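Local coordinates for 11S globulin (Wrightia tinctoria, PDB 5WXU), which sequesters the plant hormone auxin, indole-3-acetic acid, and probably also serves as a seed storage protein, at the interface of chains A and B and the interface of chains A and C. Coordinates in Å, arbitrary orientation; residue numbers count along the deposited sequence, not the author numbering. Chains: chain A/B/C, 11S globulin.

Contact 1 and contact 2 are centred about 38 Å apart and share no residue, yet chain A takes part in both. Contact 1 plugs the first modelled residues of chain B into loops of chain A, in an interface that is not an exact two-fold. Contact 2 adds a strand of chain C to a strand of chain A in an interface with two-fold symmetry, where the same contact recurs with the chains exchanged. Two dissimilar kinds of joint therefore meet on one subunit, as suits a hexamer; they may serve assembly within and between trimers respectively.

Contact 1: the interface of chains A and B. Residues chain A 185, 187-188, 330, 410; chain B 27-29.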
# COMPACT_ATOMS: atom_id res chain seq x y z
N ASP A 185 16.70 -17.91 5.46
CA ASP A 185 15.58 -17.63 6.36
C ASP A 185 14.49 -18.67 6.01
O ASP A 185 13.63 -18.48 5.15
CB ASP A 185 15.07 -16.20 6.18
CG ASP A 185 13.95 -15.86 7.04
OD1 ASP A 185 13.67 -16.67 7.98
OD2 ASP A 185 13.32 -14.79 6.75
N SER A 187 11.99 -19.81 7.88
CA SER A 187 10.61 -19.55 8.30
C SER A 187 9.90 -18.44 7.50
O SER A 187 8.75 -18.06 7.74
CB SER A 187 10.57 -19.28 9.82
OG SER A 187 10.90 -17.96 10.15
N ASN A 188 10.62 -17.88 6.54
CA ASN A 188 10.08 -16.87 5.68
C ASN A 188 8.82 -17.33 4.93
O ASN A 188 8.72 -18.46 4.43
CB ASN A 188 11.17 -16.43 4.65
CG ASN A 188 10.92 -15.05 4.06
OD1 ASN A 188 10.15 -14.92 3.10
ND2 ASN A 188 11.60 -14.03 4.60
N GLN A 330 11.66 -9.35 3.97
CA GLN A 330 11.49 -9.24 5.43
C GLN A 330 12.79 -9.59 6.21
O GLN A 330 12.75 -10.31 7.20
CB GLN A 330 10.30 -10.07 5.91
CG GLN A 330 9.04 -9.66 5.17
CD GLN A 330 7.77 -10.28 5.70
OE1 GLN A 330 7.76 -11.29 6.41
NE2 GLN A 330 6.62 -9.62 5.36
N THR A 410 15.71 -11.08 11.43
CA THR A 410 14.52 -11.68 10.83
C THR A 410 13.32 -10.74 10.73
O THR A 410 12.18 -11.16 10.96
CB THR A 410 14.16 -13.00 11.47
OG1 THR A 410 13.86 -12.73 12.83
CG2 THR A 410 15.27 -14.00 11.41
N SER B 27 10.43 -19.49 15.89
CA SER B 27 10.48 -18.75 14.58
C SER B 27 9.09 -18.25 14.22
O SER B 27 8.13 -18.54 14.93
CB SER B 27 11.04 -19.65 13.45
OG SER B 27 10.08 -20.61 13.06
N ARG B 28 9.00 -17.63 13.04
CA ARG B 28 7.72 -17.24 12.46
C ARG B 28 6.80 -18.44 12.29
O ARG B 28 5.60 -18.23 12.16
CB ARG B 28 7.89 -16.57 11.08
CG ARG B 28 8.71 -15.29 11.11
CD ARG B 28 8.53 -14.55 9.74
NE ARG B 28 9.61 -13.66 9.32
CZ ARG B 28 10.76 -14.05 8.82
NH1 ARG B 28 11.09 -15.33 8.80
NH2 ARG B 28 11.62 -13.13 8.38
N GLN B 29 7.37 -19.62 12.15
CA GLN B 29 6.62 -20.84 11.87
C GLN B 29 6.48 -21.60 13.16
O GLN B 29 7.37 -22.35 13.53
CB GLN B 29 7.30 -21.67 10.77
CG GLN B 29 7.20 -21.07 9.37
CD GLN B 29 5.88 -21.39 8.68
OE1 GLN B 29 4.89 -21.70 9.34
NE2 GLN B 29 5.84 -21.26 7.38
O HOH W 1 11.64 -16.15 12.73
O HOH W 2 8.27 -20.98 5.87
O HOH W 3 8.78 -11.03 9.04
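The N-terminal loop of chain B, residues 27-29, meets the end of strand 178-185 and the following loop of chain A, with A:Gln330 just after helix 325-329 and A:Thr410 just after strand 402-409. B:Arg28 reaches across to A:Asp185, its chain extended from CG to NE. The guanidinium grips the carboxylate end-on, in a salt bridge with one nitrogen to each oxygen. B:Arg28 NH1 gives a fairly straight bond (163° at H) to the syn lone pair of A:Asp185 OD1 at 3.0 Å, in the guanidinium plane. B:Arg28 NH2 meets A:Asp185 OD2 at 2.9 Å, also from the syn side but tilted, in keeping with the 33° between the two planes. With CG of A:Asp185 anti to the backbone N (chi1 180°), its carboxylate is presented to the incoming arginine. Behind it, the amide nitrogen ND2 of A:Asn188 donates to A:Asp185 OD2 at 2.9 Å from above the carboxylate plane. OD2 thus takes a bond from each chain, which should fix the carboxylate's rotation.

Backbone oxygens stand close by: O of A:Gln330 lies at the guanidinium edge in a weak bond, and O of A:Thr410 stands off the guanidinium plane, 3.3 Å from B:Arg28 NH2, as a near contact. Water 3 joins B:Arg28 NE, at 2.8 Å, to the side-chain oxygen OE1 of A:Gln330. Nearer the backbone, A:Ser187 CB packs 3.7 Å from B:Ser27 CB, while A:Ser187 OG accepts a weak bond from B:Arg28 NH1. A methionine in place of B:Arg28 would probably leave the A:Asp185 carboxylate without its charged mate and freer to turn. Waters 1 and 2 bridge the flanks, the second between B:Gln29 NE2 and A:Asn188 O. In the bicupin fold, A:Asp185 belongs to the first cupin region and A:Gln330 and A:Thr410 to the second, so B:Arg28 sits where the two halves of chain A come together.

Contact 2: the interface of chains A and C. Residues chain A 123-127, 268; chain C 308-310.
An intermolecular parallel beta ladder, of a kind suited to joining subunits of an 11S globulin hexamer, pairs strand 124-126 of chain A with strand 307-309 of chain C. A:Phe124 bridges C:Tyr308 and A:Gln125 bridges C:Thr309. The backbone amide of C:Tyr308 donates to A:Thr123 O at 2.9 Å, almost straight at the hydrogen (174°). In return A:Gln125 N donates to C:Tyr308 O at 2.8 Å, tilted 21° from the carbonyl plane. The next rung runs from C:Ser310 N to A:Gln125 O, 2.8 Å, so that A:Gln125 is held by both its amide and its carbonyl. Water 4 extends the ladder by linking A:Phe127 N to C:Ser310 O.

Side chains close over one side of the strands. C:Tyr308 has CG anti to its backbone N (chi1 170°), which carries the phenol ring toward A:Val268. Methyl CG1 of A:Val268 meets the ring's CD2-CE2 side, with C:Tyr308 CE2 3.5 Å away. The same ring lies over the backbone N of C:Ser310 in its own chain. C:Tyr308 CB in turn rests above one face of the A:Phe124 ring, offset toward its rim and 4.1 Å from CD1; the two side chains cross at about a right angle. Farther along, A:Ser126 CB and C:Ser310 CB touch at 3.7 Å, and water 5 lies between their hydroxyls.

A:Gln125 stretches its chain beyond CG obliquely across C:Thr309. The amide nitrogen A:Gln125 NE2 comes 3.4 Å from the hydroxyl C:Thr309 OG1 and also makes a weak bond back to A:Thr123 O. Just upstream of the chain A strand lies an auxin pocket that includes A:Gly119, A:Cys120 and A:Pro121, where A:Cys120 forms the disulfide with A:Cys291.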
# COMPACT_ATOMS: atom_id res chain seq x y z
N THR A 123 20.43 -8.36 -20.88
CA THR A 123 20.88 -7.02 -21.24
C THR A 123 22.39 -6.79 -21.17
O THR A 123 22.85 -5.66 -21.33
CB THR A 123 20.18 -5.93 -20.41
OG1 THR A 123 20.67 -6.04 -19.07
CG2 THR A 123 18.67 -6.07 -20.45
N PHE A 124 23.18 -7.83 -20.94
CA PHE A 124 24.62 -7.75 -21.02
C PHE A 124 24.98 -8.50 -22.33
O PHE A 124 24.86 -9.69 -22.42
CB PHE A 124 25.37 -8.35 -19.78
CG PHE A 124 25.58 -7.37 -18.64
CD1 PHE A 124 24.68 -6.33 -18.37
CD2 PHE A 124 26.75 -7.43 -17.83
CE1 PHE A 124 24.90 -5.45 -17.31
CE2 PHE A 124 26.98 -6.54 -16.77
CZ PHE A 124 26.05 -5.51 -16.53
N GLN A 125 25.41 -7.71 -23.30
CA GLN A 125 25.34 -8.12 -24.71
C GLN A 125 26.64 -7.91 -25.46
O GLN A 125 27.21 -6.83 -25.42
CB GLN A 125 24.23 -7.33 -25.42
CG GLN A 125 22.86 -7.43 -24.80
CD GLN A 125 22.04 -6.24 -25.21
OE1 GLN A 125 21.45 -6.27 -26.29
NE2 GLN A 125 22.03 -5.16 -24.40
N SER A 126 27.13 -8.97 -26.10
CA SER A 126 28.28 -8.81 -27.00
C SER A 126 28.03 -9.60 -28.29
O SER A 126 27.67 -10.80 -28.26
CB SER A 126 29.56 -9.31 -26.35
OG SER A 126 30.61 -9.39 -27.33
N PHE A 127 28.16 -8.89 -29.39
CA PHE A 127 27.94 -9.47 -30.68
C PHE A 127 29.25 -9.76 -31.42
O PHE A 127 29.24 -10.01 -32.61
CB PHE A 127 27.04 -8.53 -31.44
CG PHE A 127 25.71 -8.36 -30.76
CD1 PHE A 127 24.72 -9.33 -30.89
CD2 PHE A 127 25.48 -7.31 -29.89
CE1 PHE A 127 23.48 -9.20 -30.27
CE2 PHE A 127 24.24 -7.17 -29.24
CZ PHE A 127 23.24 -8.13 -29.44
N VAL A 268 30.57 -11.45 -20.50
CA VAL A 268 30.30 -10.16 -21.07
C VAL A 268 30.20 -9.18 -19.92
O VAL A 268 29.28 -9.24 -19.14
CB VAL A 268 28.99 -10.10 -21.84
CG1 VAL A 268 28.81 -8.69 -22.41
CG2 VAL A 268 28.98 -11.16 -22.93
N TYR C 308 24.33 -3.18 -21.11
CA TYR C 308 25.69 -3.10 -21.66
C TYR C 308 25.68 -3.74 -23.04
O TYR C 308 25.31 -4.87 -23.19
CB TYR C 308 26.71 -3.80 -20.80
CG TYR C 308 28.07 -3.95 -21.43
CD1 TYR C 308 28.77 -2.86 -21.92
CD2 TYR C 308 28.66 -5.21 -21.48
CE1 TYR C 308 30.02 -3.03 -22.49
CE2 TYR C 308 29.92 -5.42 -22.02
CZ TYR C 308 30.59 -4.32 -22.55
OH TYR C 308 31.81 -4.45 -23.11
N THR C 309 26.14 -2.97 -24.01
CA THR C 309 26.43 -3.58 -25.34
C THR C 309 27.89 -3.34 -25.64
O THR C 309 28.35 -2.15 -25.63
CB THR C 309 25.59 -2.90 -26.39
OG1 THR C 309 24.24 -3.18 -26.10
CG2 THR C 309 25.91 -3.45 -27.74
N SER C 310 28.62 -4.45 -25.82
CA SER C 310 30.04 -4.35 -26.07
C SER C 310 30.24 -3.49 -27.32
O SER C 310 29.52 -3.60 -28.27
CB SER C 310 30.64 -5.75 -26.21
OG SER C 310 31.96 -5.59 -26.57
O HOH W 4 28.71 -6.02 -29.43
O HOH W 5 32.76 -7.38 -28.08